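Local coordinates for 3-ketosteroid-delta4-5alpha-dehydrogenase (Rhodococcus jostii, PDB 4AT2), which probably catalyses the flavin-dependent Δ4-(5α)-dehydrogenation of 3-ketosteroids in bacterial steroid catabolism, holding FAD and 4-androstene-3,17-dione in one active site, at residues P154-P159 and T372-L377; P317-R322 and E366-T371; F313-Q318 and L377-K382. All blocks are in the same frame, centred on the assembly; numbering follows the deposited sequence. Where two conformers were deposited one is given.

Contact 1: residues P154-P159 and T372-L377. With ASD (4-androstene-3-17-dione), chain B.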
# COMPACT_ATOMS: atom_id res chain seq x y z
N PRO A 154 -5.11 -29.76 4.70
CA PRO A 154 -5.32 -28.46 4.06
C PRO A 154 -6.80 -28.10 4.00
O PRO A 154 -7.64 -28.97 3.71
CB PRO A 154 -4.76 -28.67 2.65
CG PRO A 154 -3.74 -29.76 2.83
CD PRO A 154 -4.41 -30.69 3.80
N GLY A 155 -7.11 -26.84 4.28
CA GLY A 155 -8.49 -26.36 4.22
C GLY A 155 -8.60 -24.94 4.74
O GLY A 155 -7.64 -24.39 5.28
N TRP A 156 -9.79 -24.37 4.59
CA TRP A 156 -10.06 -23.01 5.04
C TRP A 156 -10.53 -22.97 6.47
O TRP A 156 -10.36 -21.96 7.15
CB TRP A 156 -11.11 -22.39 4.13
CG TRP A 156 -10.60 -21.89 2.80
CD1 TRP A 156 -10.91 -22.38 1.53
CD2 TRP A 156 -9.70 -20.76 2.56
NE1 TRP A 156 -10.28 -21.64 0.56
CE2 TRP A 156 -9.54 -20.66 1.11
CE3 TRP A 156 -9.05 -19.83 3.38
CZ2 TRP A 156 -8.76 -19.66 0.52
CZ3 TRP A 156 -8.25 -18.84 2.77
CH2 TRP A 156 -8.12 -18.76 1.37
N GLU A 157 -11.15 -24.06 6.92
CA GLU A 157 -11.54 -24.21 8.33
C GLU A 157 -11.69 -25.69 8.69
O GLU A 157 -11.71 -26.55 7.80
CB GLU A 157 -12.82 -23.42 8.64
CG GLU A 157 -13.94 -23.54 7.64
CD GLU A 157 -15.08 -22.57 7.92
OE1 GLU A 157 -15.75 -22.72 8.97
OE2 GLU A 157 -15.31 -21.65 7.10
N PRO A 158 -11.77 -26.00 10.00
CA PRO A 158 -11.95 -27.41 10.36
C PRO A 158 -13.32 -27.87 9.84
O PRO A 158 -14.31 -27.16 10.04
CB PRO A 158 -11.93 -27.38 11.89
CG PRO A 158 -11.26 -26.09 12.26
CD PRO A 158 -11.69 -25.14 11.19
N PRO A 159 -13.38 -29.01 9.13
CA PRO A 159 -14.66 -29.56 8.65
C PRO A 159 -15.58 -29.97 9.80
O PRO A 159 -16.80 -29.97 9.64
CB PRO A 159 -14.25 -30.79 7.84
CG PRO A 159 -12.85 -31.10 8.25
CD PRO A 159 -12.24 -29.76 8.56
N THR A 372 -13.25 -31.77 3.40
CA THR A 372 -13.16 -30.31 3.41
C THR A 372 -14.42 -29.63 3.96
O THR A 372 -15.53 -30.13 3.80
CB THR A 372 -12.83 -29.73 2.02
OG1 THR A 372 -12.74 -28.31 2.11
CG2 THR A 372 -13.91 -30.10 0.97
N ALA A 373 -14.21 -28.47 4.60
CA ALA A 373 -15.31 -27.62 5.04
C ALA A 373 -15.94 -26.85 3.87
O ALA A 373 -17.01 -26.27 4.01
CB ALA A 373 -14.85 -26.65 6.12
N THR A 374 -15.27 -26.84 2.72
CA THR A 374 -15.70 -26.01 1.59
C THR A 374 -15.83 -26.84 0.29
O THR A 374 -15.17 -26.54 -0.69
CB THR A 374 -14.75 -24.79 1.37
OG1 THR A 374 -13.41 -25.23 1.14
CG2 THR A 374 -14.74 -23.86 2.58
N PRO A 375 -16.69 -27.88 0.28
CA PRO A 375 -16.84 -28.67 -0.95
C PRO A 375 -17.37 -27.84 -2.12
O PRO A 375 -17.14 -28.20 -3.28
CB PRO A 375 -17.84 -29.77 -0.54
CG PRO A 375 -18.64 -29.14 0.55
CD PRO A 375 -17.65 -28.31 1.32
N PHE A 376 -18.04 -26.73 -1.81
CA PHE A 376 -18.57 -25.82 -2.83
C PHE A 376 -17.47 -25.05 -3.57
O PHE A 376 -17.72 -24.41 -4.59
CB PHE A 376 -19.60 -24.86 -2.20
CG PHE A 376 -19.11 -24.17 -0.95
CD1 PHE A 376 -18.41 -22.96 -1.03
CD2 PHE A 376 -19.34 -24.73 0.31
CE1 PHE A 376 -17.96 -22.33 0.12
CE2 PHE A 376 -18.88 -24.10 1.47
CZ PHE A 376 -18.19 -22.89 1.37
N LEU A 377 -16.24 -25.12 -3.04
CA LEU A 377 -15.08 -24.53 -3.70
C LEU A 377 -14.30 -25.54 -4.55
O LEU A 377 -13.18 -25.27 -4.99
CB LEU A 377 -14.15 -23.84 -2.69
CG LEU A 377 -14.77 -22.69 -1.89
CD1 LEU A 377 -13.71 -22.07 -0.99
CD2 LEU A 377 -15.40 -21.62 -2.79
C1 ASD B . -11.42 -15.01 5.94
C10 ASD B . -11.29 -16.51 5.63
C11 ASD B . -12.46 -16.20 3.34
C12 ASD B . -13.55 -16.64 2.33
C13 ASD B . -13.59 -18.17 2.22
C14 ASD B . -13.80 -18.75 3.62
C15 ASD B . -14.27 -20.19 3.39
C16 ASD B . -15.22 -20.08 2.19
C17 ASD B . -14.78 -18.77 1.54
C18 ASD B . -12.37 -18.71 1.45
C19 ASD B . -9.94 -16.78 4.96
C2 ASD B . -10.41 -14.48 6.98
C3 ASD B . -10.25 -15.43 8.15
C4 ASD B . -10.87 -16.77 8.09
C5 ASD B . -11.30 -17.31 6.92
C6 ASD B . -11.75 -18.76 6.93
C7 ASD B . -12.93 -19.01 5.99
C8 ASD B . -12.65 -18.46 4.60
C9 ASD B . -12.47 -16.93 4.71
O1 ASD B . -9.65 -15.07 9.17
O2 ASD B . -15.31 -18.28 0.56
O HOH W 1 -11.82 -25.78 3.38
O HOH W 2 -11.51 -27.78 5.45

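Contact 2: residues P317-R322 and E366-T371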
# COMPACT_ATOMS: atom_id res chain seq x y z
N PRO A 317 -8.57 -25.88 -0.85
CA PRO A 317 -7.16 -26.20 -0.63
C PRO A 317 -6.76 -27.66 -0.85
O PRO A 317 -5.59 -27.93 -1.13
CB PRO A 317 -6.94 -25.78 0.84
CG PRO A 317 -7.91 -24.66 1.03
CD PRO A 317 -9.14 -25.17 0.31
N GLN A 318 -7.69 -28.60 -0.74
CA GLN A 318 -7.34 -30.01 -0.97
C GLN A 318 -7.04 -30.28 -2.44
O GLN A 318 -6.30 -31.21 -2.76
CB GLN A 318 -8.45 -30.95 -0.47
CG GLN A 318 -8.67 -30.88 1.05
CD GLN A 318 -7.83 -31.89 1.83
OE1 GLN A 318 -6.69 -32.18 1.48
NE2 GLN A 318 -8.42 -32.44 2.90
N LEU A 319 -7.61 -29.47 -3.34
CA LEU A 319 -7.25 -29.54 -4.76
C LEU A 319 -5.91 -28.85 -4.99
O LEU A 319 -5.00 -29.42 -5.63
CB LEU A 319 -8.32 -28.89 -5.64
CG LEU A 319 -9.68 -29.59 -5.65
CD1 LEU A 319 -10.70 -28.73 -6.38
CD2 LEU A 319 -9.57 -30.96 -6.28
N ILE A 320 -5.79 -27.63 -4.47
CA ILE A 320 -4.60 -26.80 -4.68
C ILE A 320 -3.32 -27.57 -4.30
O ILE A 320 -2.34 -27.58 -5.05
CB ILE A 320 -4.69 -25.47 -3.89
CG1 ILE A 320 -5.86 -24.62 -4.40
CG2 ILE A 320 -3.40 -24.66 -3.99
CD1 ILE A 320 -6.17 -23.42 -3.52
N VAL A 321 -3.34 -28.21 -3.13
CA VAL A 321 -2.14 -28.85 -2.59
C VAL A 321 -1.65 -30.03 -3.43
O VAL A 321 -0.48 -30.42 -3.32
CB VAL A 321 -2.34 -29.24 -1.10
CG1 VAL A 321 -3.12 -30.54 -0.98
CG2 VAL A 321 -1.01 -29.31 -0.38
N ARG A 322 -2.51 -30.57 -4.28
CA ARG A 322 -2.19 -31.74 -5.09
C ARG A 322 -1.80 -31.41 -6.53
O ARG A 322 -1.55 -32.31 -7.33
CB ARG A 322 -3.36 -32.74 -5.06
CG ARG A 322 -3.52 -33.41 -3.71
CD ARG A 322 -4.82 -34.21 -3.63
NE ARG A 322 -4.80 -35.02 -2.42
CZ ARG A 322 -5.15 -34.59 -1.20
NH1 ARG A 322 -5.60 -33.35 -1.01
NH2 ARG A 322 -5.04 -35.43 -0.17
N GLU A 366 -8.44 -37.50 -6.23
CA GLU A 366 -8.11 -37.65 -4.82
C GLU A 366 -8.42 -36.38 -4.03
O GLU A 366 -9.01 -36.43 -2.96
CB GLU A 366 -6.64 -38.03 -4.64
CG GLU A 366 -6.24 -38.15 -3.17
CD GLU A 366 -4.80 -38.56 -3.01
OE1 GLU A 366 -4.53 -39.77 -3.12
OE2 GLU A 366 -3.94 -37.67 -2.75
N GLY A 367 -8.05 -35.23 -4.58
CA GLY A 367 -8.33 -33.97 -3.90
C GLY A 367 -9.82 -33.69 -3.78
O GLY A 367 -10.29 -33.17 -2.76
N ALA A 368 -10.57 -34.04 -4.81
CA ALA A 368 -12.01 -33.79 -4.85
C ALA A 368 -12.77 -34.69 -3.89
O ALA A 368 -13.91 -34.39 -3.54
CB ALA A 368 -12.55 -33.92 -6.27
N ALA A 369 -12.15 -35.79 -3.47
CA ALA A 369 -12.75 -36.74 -2.52
C ALA A 369 -12.31 -36.47 -1.08
O ALA A 369 -12.86 -37.05 -0.13
CB ALA A 369 -12.40 -38.16 -2.91
N ALA A 370 -11.31 -35.60 -0.92
CA ALA A 370 -10.71 -35.34 0.39
C ALA A 370 -11.64 -34.51 1.26
O ALA A 370 -12.47 -33.74 0.76
CB ALA A 370 -9.36 -34.62 0.22
N THR A 371 -11.47 -34.64 2.57
CA THR A 371 -12.39 -34.03 3.53
C THR A 371 -12.18 -32.53 3.59
O THR A 371 -11.06 -32.06 3.83
CB THR A 371 -12.19 -34.64 4.93
OG1 THR A 371 -12.36 -36.06 4.87
CG2 THR A 371 -13.19 -34.05 5.93
O HOH W 3 -3.62 -37.96 0.48

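Contact 3: residues F313-Q318 and L377-K382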
# COMPACT_ATOMS: atom_id res chain seq x y z
N PHE A 313 -8.94 -16.81 -1.69
CA PHE A 313 -8.73 -17.41 -3.01
C PHE A 313 -9.75 -18.53 -3.07
O PHE A 313 -9.61 -19.52 -2.35
CB PHE A 313 -7.29 -17.94 -3.06
CG PHE A 313 -6.86 -18.46 -4.41
CD1 PHE A 313 -6.82 -17.63 -5.52
CD2 PHE A 313 -6.43 -19.78 -4.54
CE1 PHE A 313 -6.38 -18.10 -6.76
CE2 PHE A 313 -5.99 -20.27 -5.77
CZ PHE A 313 -5.97 -19.43 -6.88
N VAL A 314 -10.79 -18.37 -3.89
CA VAL A 314 -11.98 -19.22 -3.76
C VAL A 314 -11.89 -20.55 -4.51
O VAL A 314 -12.66 -20.85 -5.42
CB VAL A 314 -13.30 -18.47 -4.03
CG1 VAL A 314 -13.60 -17.49 -2.89
CG2 VAL A 314 -13.28 -17.77 -5.38
N CYS A 315 -10.92 -21.35 -4.10
CA CYS A 315 -10.76 -22.70 -4.60
C CYS A 315 -10.40 -23.57 -3.40
O CYS A 315 -9.79 -23.09 -2.44
CB CYS A 315 -9.66 -22.75 -5.67
SG CYS A 315 -9.45 -24.37 -6.43
N ASP A 316 -10.80 -24.84 -3.42
CA ASP A 316 -10.58 -25.67 -2.25
C ASP A 316 -9.10 -26.04 -2.07
O ASP A 316 -8.46 -26.50 -3.02
CB ASP A 316 -11.41 -26.95 -2.33
CG ASP A 316 -11.38 -27.70 -1.05
OD1 ASP A 316 -12.04 -27.23 -0.10
OD2 ASP A 316 -10.67 -28.73 -0.96
N PRO A 317 -8.57 -25.88 -0.85
CA PRO A 317 -7.16 -26.20 -0.63
C PRO A 317 -6.76 -27.66 -0.85
O PRO A 317 -5.59 -27.93 -1.13
CB PRO A 317 -6.94 -25.78 0.84
CG PRO A 317 -7.91 -24.66 1.03
CD PRO A 317 -9.14 -25.17 0.31
N GLN A 318 -7.69 -28.60 -0.74
CA GLN A 318 -7.34 -30.01 -0.97
C GLN A 318 -7.04 -30.28 -2.44
O GLN A 318 -6.30 -31.21 -2.76
CB GLN A 318 -8.45 -30.95 -0.47
CG GLN A 318 -8.67 -30.88 1.05
CD GLN A 318 -7.83 -31.89 1.83
OE1 GLN A 318 -6.69 -32.18 1.48
NE2 GLN A 318 -8.42 -32.44 2.90
N LEU A 377 -16.24 -25.12 -3.04
CA LEU A 377 -15.08 -24.53 -3.70
C LEU A 377 -14.30 -25.54 -4.55
O LEU A 377 -13.18 -25.27 -4.99
CB LEU A 377 -14.15 -23.84 -2.69
CG LEU A 377 -14.77 -22.69 -1.89
CD1 LEU A 377 -13.71 -22.07 -0.99
CD2 LEU A 377 -15.40 -21.62 -2.79
N ARG A 378 -14.90 -26.71 -4.79
CA ARG A 378 -14.25 -27.70 -5.66
C ARG A 378 -14.43 -27.33 -7.13
O ARG A 378 -15.30 -27.87 -7.82
CB ARG A 378 -14.76 -29.12 -5.38
CG ARG A 378 -14.27 -29.68 -4.05
CD ARG A 378 -15.11 -30.86 -3.63
NE ARG A 378 -14.60 -31.50 -2.42
CZ ARG A 378 -15.26 -32.46 -1.76
NH1 ARG A 378 -16.46 -32.85 -2.17
NH2 ARG A 378 -14.72 -33.01 -0.68
N VAL A 379 -13.60 -26.40 -7.59
CA VAL A 379 -13.62 -25.92 -8.96
C VAL A 379 -13.34 -27.05 -9.93
O VAL A 379 -12.44 -27.86 -9.70
CB VAL A 379 -12.58 -24.78 -9.15
CG1 VAL A 379 -12.50 -24.33 -10.60
CG2 VAL A 379 -12.90 -23.60 -8.23
N GLN A 380 -14.15 -27.15 -10.99
CA GLN A 380 -13.94 -28.14 -12.04
C GLN A 380 -12.91 -27.63 -13.04
O GLN A 380 -12.84 -26.43 -13.29
CB GLN A 380 -15.26 -28.42 -12.77
CG GLN A 380 -16.30 -29.12 -11.90
CD GLN A 380 -15.96 -30.57 -11.59
OE1 GLN A 380 -15.20 -31.22 -12.32
NE2 GLN A 380 -16.50 -31.08 -10.49
N PRO A 381 -12.11 -28.54 -13.61
CA PRO A 381 -11.14 -28.12 -14.62
C PRO A 381 -11.83 -27.50 -15.84
O PRO A 381 -12.90 -27.99 -16.26
CB PRO A 381 -10.48 -29.45 -15.05
CG PRO A 381 -10.76 -30.40 -13.94
CD PRO A 381 -12.12 -30.00 -13.45
N LYS A 382 -11.23 -26.45 -16.39
CA LYS A 382 -11.71 -25.88 -17.65
C LYS A 382 -11.15 -26.66 -18.84
O LYS A 382 -11.88 -26.94 -19.81
CB LYS A 382 -11.34 -24.40 -17.76
CG LYS A 382 -11.76 -23.78 -19.10
CD LYS A 382 -11.68 -22.26 -19.10
CE LYS A 382 -12.86 -21.64 -18.36
NZ LYS A 382 -12.73 -20.15 -18.27
O HOH W 4 -11.90 -31.11 -1.79

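Contact 1: residues P154-P159 and T372-L377
Thr374 OG1 and the backbone N of Trp156 share one water, which donates to the hydroxyl at 2.8 Å from OG1 and accepts from the amide; Thr374 OG1 is also hydrogen-bonded to Asp316. A second water makes a like bridge, donating to Glu157 O and accepting from Ala373 N at 2.9 Å. No direct hydrogen bond joins 154-159 to 372-377. Thr372 OG1 accepts from Thr374 N, 3.0 Å away, closing an ST turn that presents Ala373 CB to the first loop, 3.6 Å from Glu157 CG. The Trp156 indole meets the steroid with one face and the threonine loop with its edge. Methyl C18 of the bound 4-androstene-3,17-dione lies 3.4 Å above the indole plane, over its centre, and Thr374 OG1 meets the ring at its edge. Leu377 CD1 packs 3.8 Å from Trp156 CD1, the two side chains crossing at about a right angle. With OG1 between the backbone N and carbonyl carbon (chi1 59°), Thr374 still turns CG2 to the steroid, 3.8 Å from ASD C15. Glu157 OE2, hydrogen-bonded to Thr195, approaches ASD C7. This pocket wall is thus mostly carbon, the Glu157 carboxylate its polar exception, while two waters join the polar backbone of the loops.

Contact 2: residues P317-R322 and E366-T371
Gln318 lays its side-chain amide against the methyl of Ala370, with CD 3.5 Å from Ala370 CB, where the short helix 317-320 meets the C-terminal end of helix 361-369. The chain of Gln318 bends at chi2 (-91°), and this turns NE2 to Thr371 O. Gln318 NE2 lies 2.8 Å from Thr371 O in a hydrogen bond; the acceptor lies in the amide plane, although the donor is tilted from the carbonyl plane of Thr371. NE2 has a second partner in Glu153.

Arg322 reaches across the helix end with its chain extended from CG to NE. Its NE points almost straight at Glu366 OE2, 2.8 Å away with an N-H...O angle of 177°, in a salt bridge that uses the anti lone pair of the carboxylate oxygen. The two side chains cross at about a right angle, and their planes stand 88° apart. At the other edge of the guanidinium, NH1 donates to both Gln318 O and Gln318 OE1, so the guanidinium joins Gln318, by backbone and side chain, to Glu366 of helix 361-369. Without this guanidinium, as with an alanine here, the Glu366 carboxylate would probably lose its charged mate and Gln318 OE1 a donor that holds its amide.

The backbones come close at Gly367, whose CA lies 4.6 Å from Leu319 CA and 3.6 Å from Gln318 O. Beside it, Leu319 CD2 rests 3.6 Å from Ala368 N, while a water accepts from Arg322 NH2 and reaches Glu366 OE2 through a weak bond.

Contact 3: residues F313-Q318 and L377-K382
Each backbone makes an inverse gamma turn, centred on Val314 in one segment and on Arg378 in the other, and a single hydrogen bond joins them, from Asp316 N to Leu377 O at 2.9 Å. The donor sits well above the carbonyl plane, 48° out of it, and Cys315 CA adds a CA-H...O contact to the same oxygen. Leu377 CB fits against the peptide between Cys315 and Asp316, 3.6 Å from Asp316 N, while its CD2 branch lies 4.0 Å from Val314 CB. Cys315 CB points away from 377-382, yet with SG anti to the backbone N (chi1 -176°) the sulfur still comes within 4.0 Å of Val379 CG2. Leu438 of strand 435-439 touches both of these side chains. Asp316 divides its carboxylate. OD2 accepts from Gln318 N, 3.0 Å away and met from above the carboxylate plane, and also from a water that in turn accepts from Arg378 NE at 2.8 Å in the guanidinium plane; OD1 has Thr372 as a partner. The water thus links opposite charges that do not touch. Asp316 stands at the N-cap of helix 317-320, its bond from Gln318 N the capping bond, just beyond the point where Val314 lines the steroid pocket.

How the contacts relate
Contact 1 is the most buried of the three and lies nearest the centre of the chain, directly against the steroid, where carbon surfaces and bridging waters dominate. Contact 2, about 24 Å from that centre to its own, is partly buried and relies on a salt bridge and direct side-chain bonds between the ends of two helices and the residues that follow them. Contact 3 is intermediate only in its distance from the chain centre, about 21 Å between centres; like contact 2 it is partly buried, with one backbone bond, small apolar contacts and a water. It shares Leu377 with contact 1 and Pro317 and Gln318 with contact 2.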